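Local atomic coordinates of clavulanic acid biosynthesis oligopeptide binding protein 2 (Streptomyces clavuligerus, PDB entry 2WOL), a protein that probably binds peptides or related small molecules as a family 5 extracellular solute-binding protein of the clavulanic acid biosynthetic pathway. Residues Q125-D131 and Y151-R156; D47-Y52 and L133-Y139; P8-T12 and F534-W538; V257-D261 and R276-A282; V422-D426 and E443-G447. One frame throughout, in Å; residues are numbered along the deposited sequence. Where two conformers were deposited one is given.

Interaction 1 (Q125-D131 and Y151-R156); sequences QRVFAQD and YPGPYR
Phe128 and Tyr151 meet as a T-shaped pair: the CD2 edge of Tyr151 points into one face of the Phe128 ring, with CD2 3.5 Å from Phe128 CG and the ring planes 78° apart. Tyr151 gets there because its CG lies opposite the backbone N (chi1 178°), which lays the ring across Phe128, where the chain leaves helix 117-127. The same ring runs on to Gln125, whose aliphatic chain crosses it at about a right angle; Tyr151 OH is 3.3 Å from Gln125 CG, a packing contact, while the Gln125 amide oxygen is taken by the backbone N of Leu161. Next to this pair, Pro154 slides along Gln125 and sets its CD 3.3 Å from Gln125 O, and Ala129 CB touches the Tyr155 ring at CD2, 3.8 Å away. The bare backbone of Gly153 lies close by, its CA 4.0 Å from Phe128 CB. At the solvent-exposed end of the contact Arg156 holds Asp131 in a salt bridge: NH2 donates to OD2 at 2.7 Å, nearly in the guanidinium plane, and NE adds a weak bond to the same oxygen. A water bridges Asp131 OD1 weakly to Pro152 O. Further out, Arg126 NH2 pairs with Asp47 OD2, while Asp200 OD2 receives both Arg126 NE and Tyr155 OH, which positions these two side chains beside each other; Ile141 and Leu144 of helix 140-144 pack on Phe128. The arrangement is that of a chain leaving a helix through an inverse gamma turn centred on Ala129, covered by an irregular proline- and tyrosine-rich loop.

Interaction 2 (D47-Y52 and L133-Y139); sequences DPARTY and LPGGPTY
Arg50 and Pro134 lie side by side and point the same way, and the guanidinium edge of the first meets the carbonyl of the second. Arg50 NE donates to Pro134 O at 2.9 Å with a nearly straight N-H...O angle of 173°; the oxygen sits in the guanidinium plane, though the donor is tilted from the carbonyl plane. A bend at chi3 (68°) swings NE toward Pro134 O, with Leu133 CA over one guanidinium face, and the methylenes run along Leu133, CD being 3.9 Å from Leu133 CB. A water joined to Pro134 O also accepts weakly from Arg50 NH2. At the other end, Tyr52 and Pro137 slide past each other in opposite directions: Pro137 CG stands over one face of the phenol ring, 4.1 Å from its centroid, in a CH-pi contact. Tyr52 OH is 3.9 Å from Tyr139 CE1, the two side chains crossing at about a right angle, and both hydroxyls bond to Asp456. Between these ends the backbones come close at glycines. Gly136 CA gives a CA-H...O contact to Ala49 O at 3.3 Å, and Gly135 CA gives another to Arg50 O. A water donates to Leu133 O and accepts from Gly136 N. The 47-52 side is shaped by a type I beta turn from Asp47 to Arg50, with Asp47 OD1 accepting from Ala49 N in an Asx turn while OD2 is salt-bridged to Arg126: two irregular loops, each leading into a helix, are packed through a Pro-Gly-Gly-Pro sequence.

Interaction 3 (P8-T12 and F534-W538); sequences PAPTT and FRNPW
Ala9 buries the most surface here, and its methyl group makes most of the contact from the N-terminal side. Three residues of 534-538 surround it: Phe534 presents its ring edge, with CZ 3.6 Å from Ala9 CB; Asn536 brings its amide oxygen OD1 to 3.4 Å from Ala9 CB; and Pro537 lays its ring beside the methyl, CD standing 3.8 Å from Ala9 CB. Pro537 contributes the second largest share, and Trp538 the third. The indole approaches edge-on, its CZ3 reaching Pro8 CA at 4.2 Å. Trp538 CG sits between its backbone N and carbonyl carbon (chi1 55°), a setting that folds the indole back across Asn536, whose CB lies against one face, and leaves the six-membered ring's rim turned to the N-terminal segment.

One water supplies the polar link: it accepts from Ala9 N at 2.7 Å and donates to Asn536 OD1 at 2.7 Å. The other end of the same amide is held from outside, Asn536 ND2 donating to the backbone oxygens of Leu264 and Asp270, so the rotation of the group is fixed and OD1 is directed at the water. On the N-terminal side, Ala9 opens a short 3-10 segment, 9-11.

The chemistry is thus that of a methyl group packed among three side chains, beside one water-bridged amide: the N-terminal segment 8-12 rests on the end of strand 523-534 by van der Waals packing and one water, with no direct polar bond between the segments.

Interaction 4 (V257-D261 and R276-A282); sequences VDVLD and RGLQHAA
Asp261 reaches from helix 257-265 to the start of helix 280-288 and accepts the backbone N of Gln279 on OD2, at 2.8 Å and an N-H...O angle of 166°. The nitrogen lies on the syn side of the carboxylate, slightly out of its plane. With CG opposite its own carbonyl carbon (chi1 -74°), the aspartate places OD2 against Gln279 and Ala282 CB, and turns OD1 to the Leu278 side, where Leu278 CD2 lies 3.7 Å from it.

Gln279 occupies the N-cap position of helix 280-288. Its chain is bent at chi2 (-67°), which curls the amide back over Val257 instead of extending it: Gln279 CG is 3.6 Å from Val257 CB, and the amide carbon rests on the valine methyl CG2. Asp258 has the same first-torsion setting as Asp261 and crosses Gln279 at about a right angle, OD1 coming 3.4 Å from Gln279 CB.

Waters complete the polar side. One donates to Asp258 OD1 and to Asp261 OD2 while accepting from Ala282 N at 3.0 Å; a second runs from Asp258 OD1 to Ala281 N; a third donates to Asp261 OD1, 2.7 Å away.

Two carboxylates therefore face the first-turn amides of a helix, one directly at its N-cap residue and both through water. Negative charge placed there would probably be favourable next to the positive end of the helix dipole, and the amide protons would in turn help to stabilise the ionised aspartates.

Interaction 5 (V422-D426 and E443-G447); sequences VKELD and EHGLG
A lysine methylene, not its ammonium group, makes the most distinctive contact here: Lys423 CE stands over one face of the His444 imidazole in a CH-pi interaction, 3.9 Å from the ring centroid and 25° off the ring normal. CE is nearest to His444 ND1, at 3.6 Å, and is displaced toward the ring's rim. The chain reaches this place through a bend at chi2 (66°) followed by an extended end, which brings CE over the imidazole face. Lys423 NZ lies 4.1 Å from His444 ND1 without bonding to it, and the nearby lysine would probably disfavour protonation of the ring. The opposite face of the imidazole is covered by Glu443 CG, so the ring is sandwiched between two aliphatic chains.

Beside this pair the leucines meet. Leu425 and Leu446 reach toward each other tip to tip, CD1 to CD1 at 3.9 Å, and the other methyl of Leu446, CD2, lies 3.8 Å from Lys423 CB, the two side chains crossing at a slant. Val394 of strand 391-398 also touches both Lys423 and Leu446.

The backbone explains how Leu446 comes to point inward. Gly445, with positive phi, is the C-prime residue of a Schellman motif that ends helix 438-444, and the chain then turns toward strand 448-453. Strands 418-425 and 448-453 both run parallel to 391-398, which lies between them in the mixed sheet, and are joined through helices 430-434 and 438-444: a beta-alpha-beta crossover whose last helix ends against strand 418-425.

From the N terminus, residues 8-12 open interaction 3, which joins the N-terminal segment to the end of strand 523-534 and so encloses all the other contacts. Interaction 2 pairs 47-52 with 133-139, the loops leading to helices 54-63 and 140-144. Interaction 1 joins the exit of helix 117-127 to the loop after 140-144; its segments alternate with those of interaction 2, and the two cross and touch, notably through the Arg126-Asp47 salt bridge. Interactions 4 and 5 follow in series, closing short loops, 257-282 and 422-447. Interaction 4 ties two helices together and meets interaction 3 where Leu278 packs on Phe534, whereas interaction 5 stands apart, binding a helix end to its sheet.

Interaction 1 (Q125-D131 and Y151-R156)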
# COMPACT_ATOMS: atom_id res chain seq x y z
N GLN A 125 -19.01 0.30 10.88
CA GLN A 125 -20.12 1.20 10.57
C GLN A 125 -19.64 2.63 10.31
O GLN A 125 -20.15 3.29 9.40
CB GLN A 125 -21.16 1.18 11.69
CG GLN A 125 -21.99 -0.09 11.67
CD GLN A 125 -22.96 -0.22 12.84
OE1 GLN A 125 -23.79 -1.12 12.84
NE2 GLN A 125 -22.83 0.65 13.84
N ARG A 126 -18.67 3.09 11.09
CA ARG A 126 -18.08 4.43 10.93
C ARG A 126 -17.58 4.70 9.51
O ARG A 126 -17.70 5.82 9.01
CB ARG A 126 -16.92 4.64 11.91
CG ARG A 126 -17.33 4.79 13.35
CD ARG A 126 -16.12 4.90 14.24
NE ARG A 126 -15.69 6.28 14.44
CZ ARG A 126 -14.51 6.79 14.06
NH1 ARG A 126 -13.61 6.04 13.43
NH2 ARG A 126 -14.25 8.06 14.30
N VAL A 127 -17.00 3.68 8.89
CA VAL A 127 -16.48 3.80 7.52
C VAL A 127 -17.56 4.30 6.55
O VAL A 127 -17.26 5.02 5.59
CB VAL A 127 -15.88 2.45 7.04
CG1 VAL A 127 -15.46 2.52 5.57
CG2 VAL A 127 -14.70 2.05 7.92
N PHE A 128 -18.82 3.94 6.82
CA PHE A 128 -19.94 4.34 5.97
C PHE A 128 -20.26 5.83 6.04
O PHE A 128 -20.91 6.36 5.14
CB PHE A 128 -21.19 3.53 6.33
CG PHE A 128 -21.17 2.12 5.83
CD1 PHE A 128 -20.34 1.17 6.42
CD2 PHE A 128 -22.00 1.73 4.78
CE1 PHE A 128 -20.33 -0.14 5.96
CE2 PHE A 128 -21.99 0.42 4.31
CZ PHE A 128 -21.16 -0.52 4.91
N ALA A 129 -19.83 6.49 7.11
CA ALA A 129 -20.09 7.92 7.29
C ALA A 129 -19.03 8.75 6.58
O ALA A 129 -18.25 9.47 7.21
CB ALA A 129 -20.17 8.27 8.78
N GLN A 130 -19.01 8.66 5.25
CA GLN A 130 -17.99 9.33 4.44
C GLN A 130 -18.12 10.86 4.43
O GLN A 130 -17.17 11.57 4.07
CB GLN A 130 -17.96 8.76 3.02
CG GLN A 130 -17.29 7.39 2.94
CD GLN A 130 -15.82 7.44 3.31
OE1 GLN A 130 -15.03 8.12 2.65
NE2 GLN A 130 -15.45 6.74 4.37
N ASP A 131 -19.28 11.35 4.83
CA ASP A 131 -19.50 12.79 5.01
C ASP A 131 -18.81 13.36 6.25
O ASP A 131 -18.52 14.56 6.31
CB ASP A 131 -21.01 13.11 5.04
CG ASP A 131 -21.76 12.33 6.11
OD1 ASP A 131 -21.37 11.20 6.45
OD2 ASP A 131 -22.78 12.85 6.62
N TYR A 151 -27.15 1.87 4.03
CA TYR A 151 -26.81 2.22 5.40
C TYR A 151 -26.15 3.59 5.43
O TYR A 151 -25.12 3.79 4.76
CB TYR A 151 -25.90 1.15 6.01
CG TYR A 151 -25.47 1.45 7.42
CD1 TYR A 151 -26.38 1.46 8.47
CD2 TYR A 151 -24.13 1.73 7.71
CE1 TYR A 151 -25.99 1.73 9.76
CE2 TYR A 151 -23.73 2.00 9.01
CZ TYR A 151 -24.66 2.01 10.03
OH TYR A 151 -24.26 2.29 11.31
N PRO A 152 -26.74 4.55 6.17
CA PRO A 152 -26.24 5.93 6.16
C PRO A 152 -25.15 6.24 7.19
O PRO A 152 -24.83 7.41 7.41
CB PRO A 152 -27.50 6.74 6.48
CG PRO A 152 -28.25 5.86 7.42
CD PRO A 152 -27.93 4.42 7.03
N GLY A 153 -24.59 5.21 7.83
CA GLY A 153 -23.59 5.42 8.87
C GLY A 153 -24.21 5.57 10.25
O GLY A 153 -25.42 5.81 10.37
N PRO A 154 -23.38 5.46 11.30
CA PRO A 154 -23.87 5.36 12.68
C PRO A 154 -24.31 6.68 13.32
O PRO A 154 -24.80 6.67 14.45
CB PRO A 154 -22.66 4.80 13.42
CG PRO A 154 -21.50 5.38 12.69
CD PRO A 154 -21.91 5.43 11.24
N TYR A 155 -24.13 7.80 12.62
CA TYR A 155 -24.55 9.10 13.13
C TYR A 155 -25.94 9.48 12.63
O TYR A 155 -26.66 10.24 13.29
CB TYR A 155 -23.53 10.19 12.77
CG TYR A 155 -22.10 9.79 13.09
CD1 TYR A 155 -21.75 9.40 14.38
CD2 TYR A 155 -21.12 9.80 12.11
CE1 TYR A 155 -20.45 9.02 14.68
CE2 TYR A 155 -19.81 9.42 12.40
CZ TYR A 155 -19.49 9.03 13.69
OH TYR A 155 -18.19 8.67 13.98
N ARG A 156 -26.32 8.92 11.48
CA ARG A 156 -27.61 9.21 10.86
C ARG A 156 -28.70 8.20 11.23
O ARG A 156 -29.89 8.47 11.03
CB ARG A 156 -27.45 9.29 9.34
CG ARG A 156 -26.57 10.45 8.91
CD ARG A 156 -26.57 10.63 7.40
NE ARG A 156 -25.72 11.75 7.00
CZ ARG A 156 -26.12 13.02 6.95
NH1 ARG A 156 -27.37 13.34 7.28
NH2 ARG A 156 -25.27 13.96 6.57
O HOH W 1 -23.50 9.49 5.72

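Interaction 2 (D47-Y52 and L133-Y139)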
# COMPACT_ATOMS: atom_id res chain seq x y z
N ASP A 47 -7.27 9.46 13.63
CA ASP A 47 -8.45 8.61 13.60
C ASP A 47 -8.06 7.36 12.81
O ASP A 47 -7.67 7.47 11.64
CB ASP A 47 -9.62 9.35 12.94
CG ASP A 47 -10.94 8.59 13.02
OD1 ASP A 47 -10.92 7.34 12.96
OD2 ASP A 47 -12.00 9.25 13.11
N PRO A 48 -8.14 6.17 13.43
CA PRO A 48 -7.68 4.96 12.72
C PRO A 48 -8.43 4.69 11.41
O PRO A 48 -7.91 3.99 10.54
CB PRO A 48 -7.94 3.84 13.74
CG PRO A 48 -8.95 4.40 14.68
CD PRO A 48 -8.65 5.86 14.78
N ALA A 49 -9.64 5.24 11.28
CA ALA A 49 -10.45 5.02 10.08
C ALA A 49 -10.16 6.00 8.94
O ALA A 49 -10.61 5.79 7.82
CB ALA A 49 -11.93 5.06 10.43
N ARG A 50 -9.41 7.07 9.24
CA ARG A 50 -9.28 8.18 8.30
C ARG A 50 -7.87 8.35 7.74
O ARG A 50 -7.57 9.38 7.11
CB ARG A 50 -9.76 9.48 8.94
CG ARG A 50 -11.21 9.43 9.39
CD ARG A 50 -11.64 10.76 9.97
NE ARG A 50 -11.69 11.81 8.95
CZ ARG A 50 -11.96 13.09 9.20
NH1 ARG A 50 -12.22 13.50 10.44
NH2 ARG A 50 -11.98 13.97 8.20
N THR A 51 -7.03 7.35 7.95
CA THR A 51 -5.67 7.38 7.42
C THR A 51 -5.49 6.50 6.18
O THR A 51 -6.00 5.37 6.12
CB THR A 51 -4.61 7.02 8.49
OG1 THR A 51 -3.32 7.02 7.87
CG2 THR A 51 -4.87 5.63 9.10
N TYR A 52 -4.77 7.04 5.21
CA TYR A 52 -4.42 6.31 3.99
C TYR A 52 -2.92 6.38 3.72
O TYR A 52 -2.48 6.20 2.57
CB TYR A 52 -5.20 6.85 2.77
CG TYR A 52 -5.89 5.77 1.96
CD1 TYR A 52 -7.25 5.85 1.69
CD2 TYR A 52 -5.18 4.66 1.50
CE1 TYR A 52 -7.90 4.85 0.95
CE2 TYR A 52 -5.81 3.66 0.76
CZ TYR A 52 -7.17 3.76 0.50
OH TYR A 52 -7.81 2.77 -0.22
N LEU A 133 -16.26 11.21 8.18
CA LEU A 133 -14.98 10.52 8.40
C LEU A 133 -14.22 10.13 7.12
O LEU A 133 -13.72 9.00 7.02
CB LEU A 133 -15.21 9.27 9.27
CG LEU A 133 -16.01 9.44 10.56
CD1 LEU A 133 -16.30 8.09 11.16
CD2 LEU A 133 -15.28 10.30 11.56
N PRO A 134 -14.11 11.04 6.14
CA PRO A 134 -13.41 10.67 4.92
C PRO A 134 -11.90 10.53 5.17
O PRO A 134 -11.38 11.10 6.13
CB PRO A 134 -13.67 11.85 3.99
CG PRO A 134 -13.82 13.01 4.92
CD PRO A 134 -14.59 12.44 6.08
N GLY A 135 -11.23 9.78 4.30
CA GLY A 135 -9.78 9.74 4.30
C GLY A 135 -9.16 8.36 4.32
O GLY A 135 -7.98 8.21 4.01
N GLY A 136 -9.95 7.36 4.70
CA GLY A 136 -9.45 5.99 4.79
C GLY A 136 -10.06 5.05 3.77
O GLY A 136 -10.90 5.46 2.96
N PRO A 137 -9.63 3.77 3.78
CA PRO A 137 -10.14 2.78 2.83
C PRO A 137 -11.64 2.51 3.00
O PRO A 137 -12.18 2.61 4.10
CB PRO A 137 -9.33 1.52 3.15
CG PRO A 137 -8.12 2.01 3.89
CD PRO A 137 -8.60 3.20 4.67
N THR A 138 -12.29 2.15 1.89
CA THR A 138 -13.74 1.94 1.89
C THR A 138 -14.14 0.61 1.25
O THR A 138 -15.29 0.42 0.83
CB THR A 138 -14.48 3.09 1.16
OG1 THR A 138 -13.97 3.22 -0.17
CG2 THR A 138 -14.30 4.41 1.91
N TYR A 139 -13.19 -0.33 1.20
CA TYR A 139 -13.47 -1.68 0.71
C TYR A 139 -14.68 -2.34 1.38
O TYR A 139 -15.39 -3.12 0.76
CB TYR A 139 -12.24 -2.58 0.91
CG TYR A 139 -11.05 -2.14 0.09
CD1 TYR A 139 -10.05 -1.35 0.65
CD2 TYR A 139 -10.94 -2.52 -1.24
CE1 TYR A 139 -8.96 -0.95 -0.11
CE2 TYR A 139 -9.86 -2.12 -2.01
CZ TYR A 139 -8.87 -1.34 -1.44
OH TYR A 139 -7.79 -0.94 -2.20
O HOH W 2 -12.38 4.36 6.30
O HOH W 3 -12.70 7.00 5.47
O HOH W 4 -9.99 13.71 5.93
O HOH W 5 -10.65 2.51 -0.48

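Interaction 3 (P8-T12 and F534-W538)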
# COMPACT_ATOMS: atom_id res chain seq x y z
N PRO A 8 28.03 6.65 17.24
CA PRO A 8 27.21 6.80 16.04
C PRO A 8 27.45 5.67 15.03
O PRO A 8 28.46 4.96 15.12
CB PRO A 8 27.68 8.14 15.45
CG PRO A 8 28.24 8.88 16.61
CD PRO A 8 28.87 7.84 17.48
N ALA A 9 26.53 5.53 14.08
CA ALA A 9 26.59 4.47 13.07
C ALA A 9 27.84 4.48 12.17
O ALA A 9 28.42 3.42 11.94
CB ALA A 9 25.33 4.46 12.21
N PRO A 10 28.26 5.66 11.66
CA PRO A 10 29.41 5.66 10.74
C PRO A 10 30.73 5.16 11.36
O PRO A 10 31.70 4.94 10.62
CB PRO A 10 29.54 7.13 10.33
CG PRO A 10 28.21 7.74 10.63
CD PRO A 10 27.74 7.03 11.86
N THR A 11 30.77 4.99 12.68
CA THR A 11 32.00 4.62 13.38
C THR A 11 32.09 3.13 13.76
O THR A 11 33.17 2.65 14.10
CB THR A 11 32.23 5.49 14.65
OG1 THR A 11 31.12 5.34 15.54
CG2 THR A 11 32.39 6.96 14.28
N THR A 12 30.96 2.43 13.71
CA THR A 12 30.92 1.00 14.03
C THR A 12 30.09 0.22 13.01
O THR A 12 28.96 0.61 12.71
CB THR A 12 30.35 0.75 15.45
OG1 THR A 12 29.20 1.58 15.66
CG2 THR A 12 31.40 1.04 16.52
N PHE A 534 17.76 2.99 6.30
CA PHE A 534 18.92 3.03 7.20
C PHE A 534 18.48 2.71 8.63
O PHE A 534 17.51 3.28 9.13
CB PHE A 534 19.58 4.42 7.14
CG PHE A 534 20.89 4.50 7.87
CD1 PHE A 534 22.09 4.20 7.21
CD2 PHE A 534 20.95 4.89 9.21
CE1 PHE A 534 23.31 4.28 7.88
CE2 PHE A 534 22.18 4.97 9.89
CZ PHE A 534 23.35 4.66 9.21
N ARG A 535 19.18 1.79 9.27
CA ARG A 535 18.87 1.40 10.65
C ARG A 535 20.06 1.66 11.55
O ARG A 535 21.16 1.16 11.30
CB ARG A 535 18.48 -0.08 10.73
CG ARG A 535 19.35 -1.00 9.89
CD ARG A 535 19.16 -2.49 10.19
NE ARG A 535 19.54 -3.23 8.99
CZ ARG A 535 20.79 -3.57 8.67
NH1 ARG A 535 21.80 -3.29 9.49
NH2 ARG A 535 21.02 -4.19 7.53
N ASN A 536 19.86 2.44 12.60
CA ASN A 536 20.93 2.64 13.57
C ASN A 536 21.17 1.36 14.37
O ASN A 536 20.23 0.62 14.67
CB ASN A 536 20.65 3.85 14.44
CG ASN A 536 21.11 5.13 13.78
OD1 ASN A 536 22.29 5.27 13.43
ND2 ASN A 536 20.19 6.07 13.58
N PRO A 537 22.45 1.07 14.69
CA PRO A 537 22.80 -0.26 15.24
C PRO A 537 22.28 -0.59 16.65
O PRO A 537 22.26 -1.77 17.03
CB PRO A 537 24.34 -0.26 15.19
CG PRO A 537 24.73 1.18 15.23
CD PRO A 537 23.64 1.92 14.50
N TRP A 538 21.87 0.43 17.40
CA TRP A 538 21.35 0.23 18.76
C TRP A 538 19.85 -0.05 18.81
O TRP A 538 19.29 -0.24 19.89
CB TRP A 538 21.67 1.43 19.65
CG TRP A 538 21.19 2.73 19.09
CD1 TRP A 538 19.94 3.27 19.22
CD2 TRP A 538 21.96 3.64 18.30
NE1 TRP A 538 19.89 4.48 18.56
CE2 TRP A 538 21.11 4.73 17.99
CE3 TRP A 538 23.28 3.65 17.84
CZ2 TRP A 538 21.55 5.82 17.23
CZ3 TRP A 538 23.71 4.74 17.09
CH2 TRP A 538 22.84 5.80 16.79
O HOH W 6 24.29 7.01 13.92

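Interaction 4 (V257-D261 and R276-A282)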
# COMPACT_ATOMS: atom_id res chain seq x y z
N VAL A 257 13.72 16.42 3.72
CA VAL A 257 14.12 15.02 3.54
C VAL A 257 15.63 14.79 3.65
O VAL A 257 16.05 13.75 4.17
CB VAL A 257 13.55 14.40 2.24
CG1 VAL A 257 12.04 14.17 2.38
CG2 VAL A 257 13.87 15.26 1.01
N ASP A 258 16.44 15.74 3.19
CA ASP A 258 17.89 15.58 3.30
C ASP A 258 18.41 15.87 4.70
O ASP A 258 19.34 15.21 5.16
CB ASP A 258 18.62 16.43 2.25
CG ASP A 258 18.33 15.97 0.84
OD1 ASP A 258 18.63 14.80 0.51
OD2 ASP A 258 17.79 16.77 0.05
N VAL A 259 17.80 16.86 5.35
CA VAL A 259 18.03 17.13 6.77
C VAL A 259 17.74 15.87 7.59
O VAL A 259 18.54 15.47 8.44
CB VAL A 259 17.15 18.32 7.26
CG1 VAL A 259 17.10 18.41 8.77
CG2 VAL A 259 17.66 19.62 6.67
N LEU A 260 16.60 15.24 7.32
CA LEU A 260 16.21 13.99 7.98
C LEU A 260 17.29 12.91 7.85
O LEU A 260 17.72 12.35 8.85
CB LEU A 260 14.88 13.50 7.41
CG LEU A 260 14.18 12.33 8.12
CD1 LEU A 260 12.70 12.33 7.78
CD2 LEU A 260 14.80 10.98 7.79
N ASP A 261 17.72 12.63 6.62
CA ASP A 261 18.73 11.60 6.37
C ASP A 261 20.02 11.89 7.13
O ASP A 261 20.62 10.98 7.71
CB ASP A 261 19.07 11.51 4.89
CG ASP A 261 17.98 10.86 4.06
OD1 ASP A 261 17.06 10.23 4.63
OD2 ASP A 261 18.06 10.97 2.82
N ARG A 276 10.25 6.65 3.39
CA ARG A 276 10.38 6.87 1.94
C ARG A 276 11.78 6.53 1.43
O ARG A 276 12.07 6.69 0.24
CB ARG A 276 10.03 8.30 1.56
CG ARG A 276 8.56 8.69 1.69
CD ARG A 276 8.34 9.96 0.90
NE ARG A 276 7.49 10.94 1.58
CZ ARG A 276 7.66 12.26 1.50
NH1 ARG A 276 8.66 12.77 0.78
NH2 ARG A 276 6.84 13.07 2.15
N GLY A 277 12.65 6.07 2.33
CA GLY A 277 14.01 5.68 1.98
C GLY A 277 14.98 6.83 2.05
O GLY A 277 14.59 7.98 2.27
N LEU A 278 16.26 6.52 1.88
CA LEU A 278 17.29 7.54 1.76
C LEU A 278 17.13 8.30 0.46
O LEU A 278 16.82 7.71 -0.59
CB LEU A 278 18.69 6.91 1.83
CG LEU A 278 19.10 6.20 3.12
CD1 LEU A 278 20.46 5.53 2.95
CD2 LEU A 278 19.12 7.15 4.31
N GLN A 279 17.32 9.62 0.53
CA GLN A 279 17.31 10.47 -0.66
C GLN A 279 18.66 10.37 -1.36
O GLN A 279 19.58 9.74 -0.85
CB GLN A 279 17.00 11.92 -0.27
CG GLN A 279 15.66 12.10 0.42
CD GLN A 279 14.48 11.84 -0.50
OE1 GLN A 279 14.46 12.27 -1.65
NE2 GLN A 279 13.48 11.13 0.02
N HIS A 280 18.77 11.02 -2.52
CA HIS A 280 19.94 10.84 -3.40
C HIS A 280 21.28 11.02 -2.69
O HIS A 280 22.16 10.16 -2.82
CB HIS A 280 19.84 11.79 -4.60
CG HIS A 280 20.97 11.67 -5.57
ND1 HIS A 280 22.14 12.38 -5.44
CD2 HIS A 280 21.11 10.92 -6.69
CE1 HIS A 280 22.96 12.07 -6.43
NE2 HIS A 280 22.36 11.19 -7.21
N ALA A 281 21.44 12.11 -1.95
CA ALA A 281 22.71 12.42 -1.28
C ALA A 281 23.11 11.33 -0.28
O ALA A 281 24.26 10.87 -0.28
CB ALA A 281 22.64 13.78 -0.60
N ALA A 282 22.17 10.90 0.55
CA ALA A 282 22.45 9.84 1.53
C ALA A 282 22.57 8.47 0.88
O ALA A 282 23.33 7.62 1.36
CB ALA A 282 21.39 9.83 2.62
O HOH W 7 19.94 12.64 1.65
O HOH W 8 19.23 14.12 -2.03
O HOH W 9 15.58 8.01 5.19

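Interaction 5 (V422-D426 and E443-G447)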
# COMPACT_ATOMS: atom_id res chain seq x y z
N VAL A 422 4.28 16.57 -23.16
CA VAL A 422 4.09 16.23 -21.76
C VAL A 422 3.15 17.23 -21.09
O VAL A 422 3.34 18.44 -21.20
CB VAL A 422 5.46 16.20 -21.02
CG1 VAL A 422 5.27 15.81 -19.57
CG2 VAL A 422 6.44 15.26 -21.71
N LYS A 423 2.14 16.70 -20.41
CA LYS A 423 1.23 17.53 -19.61
C LYS A 423 1.44 17.23 -18.14
O LYS A 423 1.16 16.12 -17.67
CB LYS A 423 -0.23 17.28 -20.02
CG LYS A 423 -1.28 17.97 -19.14
CD LYS A 423 -1.22 19.49 -19.24
CE LYS A 423 -2.17 20.15 -18.25
NZ LYS A 423 -2.16 21.64 -18.39
N GLU A 424 1.95 18.21 -17.41
CA GLU A 424 2.15 18.07 -15.97
C GLU A 424 0.89 18.43 -15.20
O GLU A 424 0.22 19.42 -15.52
CB GLU A 424 3.33 18.91 -15.49
CG GLU A 424 4.68 18.34 -15.90
CD GLU A 424 5.85 19.16 -15.40
OE1 GLU A 424 5.65 20.35 -15.04
OE2 GLU A 424 6.97 18.63 -15.37
N LEU A 425 0.58 17.62 -14.20
CA LEU A 425 -0.58 17.86 -13.34
C LEU A 425 -0.11 18.10 -11.91
O LEU A 425 0.96 17.62 -11.52
CB LEU A 425 -1.55 16.68 -13.40
CG LEU A 425 -2.10 16.28 -14.78
CD1 LEU A 425 -2.85 14.95 -14.69
CD2 LEU A 425 -3.00 17.37 -15.35
N ASP A 426 -0.91 18.83 -11.14
CA ASP A 426 -0.61 19.13 -9.74
C ASP A 426 -0.27 17.86 -8.95
O ASP A 426 -0.99 16.86 -9.02
CB ASP A 426 -1.79 19.85 -9.08
CG ASP A 426 -1.39 20.65 -7.86
OD1 ASP A 426 -0.52 20.20 -7.08
OD2 ASP A 426 -1.97 21.74 -7.67
N GLU A 443 -10.36 15.72 -20.41
CA GLU A 443 -10.16 17.16 -20.62
C GLU A 443 -8.83 17.47 -21.32
O GLU A 443 -8.77 18.29 -22.24
CB GLU A 443 -10.25 17.92 -19.29
CG GLU A 443 -10.01 19.43 -19.42
CD GLU A 443 -10.01 20.17 -18.09
OE1 GLU A 443 -10.46 19.61 -17.07
OE2 GLU A 443 -9.55 21.34 -18.07
N HIS A 444 -7.77 16.80 -20.87
CA HIS A 444 -6.43 17.06 -21.37
C HIS A 444 -5.97 16.05 -22.42
O HIS A 444 -4.87 16.17 -22.95
CB HIS A 444 -5.43 17.12 -20.21
CG HIS A 444 -5.72 18.21 -19.22
ND1 HIS A 444 -5.52 19.54 -19.51
CD2 HIS A 444 -6.21 18.16 -17.96
CE1 HIS A 444 -5.87 20.27 -18.46
NE2 HIS A 444 -6.29 19.45 -17.51
N GLY A 445 -6.83 15.08 -22.71
CA GLY A 445 -6.54 14.07 -23.74
C GLY A 445 -5.28 13.29 -23.44
O GLY A 445 -4.37 13.21 -24.27
N LEU A 446 -5.24 12.71 -22.24
CA LEU A 446 -4.06 12.03 -21.73
C LEU A 446 -4.07 10.55 -22.12
O LEU A 446 -4.54 9.70 -21.36
CB LEU A 446 -3.94 12.21 -20.21
CG LEU A 446 -3.98 13.67 -19.73
CD1 LEU A 446 -3.97 13.77 -18.21
CD2 LEU A 446 -2.84 14.49 -20.33
N GLY A 447 -3.55 10.27 -23.31
CA GLY A 447 -3.52 8.92 -23.86
C GLY A 447 -2.59 7.99 -23.11
O GLY A 447 -2.80 6.77 -23.10